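Local coordinates for protein listeriolysin O (Listeria monocytogenes, PDB 4CDB) that forms large oligomeric pores in cholesterol-containing host membranes after binding to them and undergoing a major conformational change, at residues V308-G311 with E317-I320. Residues are numbered along the deposited sequence; the frame is centred on the assembly and turned at random.
With NA (sodium ion), chain T.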
loop_
_atom_site.group_PDB
_atom_site.type_symbol
_atom_site.label_atom_id
_atom_site.label_comp_id
_atom_site.label_asym_id
_atom_site.label_seq_id
_atom_site.Cartn_x
_atom_site.Cartn_y
_atom_site.Cartn_z
ATOM N N VAL A 308 7.372 10.941 2.488
ATOM C CA VAL A 308 7.087 11.798 3.632
ATOM C C VAL A 308 7.684 11.154 4.880
ATOM O O VAL A 308 7.351 10.016 5.217
ATOM C CB VAL A 308 5.574 11.989 3.827
ATOM C CG1 VAL A 308 5.299 12.900 5.013
ATOM C CG2 VAL A 308 4.951 12.557 2.564
ATOM N N ILE A 309 8.567 11.878 5.560
ATOM C CA ILE A 309 9.319 11.313 6.676
ATOM C C ILE A 309 9.025 12.029 7.995
ATOM O O ILE A 309 9.168 13.249 8.091
ATOM C CB ILE A 309 10.838 11.377 6.400
ATOM C CG1 ILE A 309 11.150 10.853 4.997
ATOM C CG2 ILE A 309 11.614 10.601 7.455
ATOM C CD1 ILE A 309 12.612 10.964 4.614
ATOM N N TYR A 310 8.617 11.264 9.008
ATOM C CA TYR A 310 8.386 11.808 10.346
ATOM C C TYR A 310 9.368 11.207 11.350
ATOM O O TYR A 310 9.692 10.021 11.272
ATOM C CB TYR A 310 6.957 11.524 10.816
ATOM C CG TYR A 310 5.874 11.980 9.866
ATOM C CD1 TYR A 310 5.766 13.313 9.490
ATOM C CD2 TYR A 310 4.941 11.082 9.366
ATOM C CE1 TYR A 310 4.770 13.735 8.629
ATOM C CE2 TYR A 310 3.941 11.493 8.506
ATOM C CZ TYR A 310 3.859 12.819 8.141
ATOM O OH TYR A 310 2.866 13.231 7.284
ATOM N N GLY A 311 9.829 12.022 12.296
ATOM C CA GLY A 311 10.718 11.556 13.347
ATOM C C GLY A 311 12.084 11.112 12.857
ATOM O O GLY A 311 12.762 10.318 13.515
ATOM N N GLU A 317 10.926 17.841 12.740
ATOM C CA GLU A 317 11.077 18.231 11.346
ATOM C C GLU A 317 10.426 17.213 10.410
ATOM O O GLU A 317 10.562 16.003 10.602
ATOM C CB GLU A 317 12.562 18.387 11.012
ATOM C CG GLU A 317 12.851 19.004 9.655
ATOM C CD GLU A 317 14.339 19.087 9.361
ATOM O OE1 GLU A 317 14.942 18.041 9.047
ATOM O OE2 GLU A 317 14.904 20.197 9.448
ATOM N N VAL A 318 9.711 17.709 9.405
ATOM C CA VAL A 318 9.081 16.847 8.411
ATOM C C VAL A 318 9.812 16.949 7.079
ATOM O O VAL A 318 9.924 18.034 6.508
ATOM C CB VAL A 318 7.606 17.220 8.199
ATOM C CG1 VAL A 318 6.976 16.323 7.143
ATOM C CG2 VAL A 318 6.852 17.119 9.509
ATOM N N GLN A 319 10.312 15.820 6.587
ATOM C CA GLN A 319 11.027 15.802 5.315
ATOM C C GLN A 319 10.172 15.255 4.179
ATOM O O GLN A 319 9.517 14.222 4.324
ATOM C CB GLN A 319 12.320 14.989 5.420
ATOM C CG GLN A 319 13.558 15.819 5.717
ATOM C CD GLN A 319 14.825 15.193 5.168
ATOM O OE1 GLN A 319 15.429 15.710 4.228
ATOM N NE2 GLN A 319 15.235 14.072 5.752
ATOM N N ILE A 320 10.188 15.955 3.049
ATOM C CA ILE A 320 9.507 15.493 1.846
ATOM C C ILE A 320 10.493 15.370 0.684
ATOM O O ILE A 320 11.202 16.323 0.354
ATOM C CB ILE A 320 8.338 16.420 1.458
ATOM C CG1 ILE A 320 7.307 16.472 2.585
ATOM C CG2 ILE A 320 7.683 15.948 0.169
ATOM C CD1 ILE A 320 6.066 17.273 2.249
HETATM NA NA NA T . 2.515 15.698 6.901
HETATM O O HOH W 1 11.479 13.631 9.679
HETATM O O HOH W 2 0.244 16.076 5.005
#
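The Tyr310 ring meets Val318 along its rim: CG2 of the valine sits in the ring plane at the edge, 4.0 Å from Tyr310 CD1, while Val318 CG1 approaches obliquely, 3.7 Å from Tyr310 CE1. A sodium ion lies in the ring plane at the same edge, bound by Tyr310 OH at 2.5 Å and, 3.0 Å from the ion, by a water. Val190 of helix 187-194 also touches the Tyr310 side chain. With CG of Tyr310 anti to its own carbonyl carbon (chi1 -54°), the ring runs alongside Val318, both side chains pointing the same way. Val308 CG1 adds a looser apolar contact to Val318 CG1.

On the other face of the sheet Ile309 and Gln319 stand side by side, their CB atoms 4.0 Å apart. They form a hydrogen-bonded antiparallel pair: Ile309 N donates to Gln319 O at 2.8 Å, and Gln319 N returns a longer bond of 3.2 Å to Ile309 O. A water donates to both Ile309 O and Glu317 O, giving Ile309 O a second donor and bridging the two segments where their backbones diverge toward the turn. Val308 and Ile320 make the neighbouring non-hydrogen-bonded pair. Strand 303-310 also pairs with strand 262-270, through Val308 with Tyr265 and Tyr310 with Gln263. This is the turn end of a beta hairpin, whose second strand, 319-324, extends the antiparallel sheet of this cholesterol-dependent cytolysin.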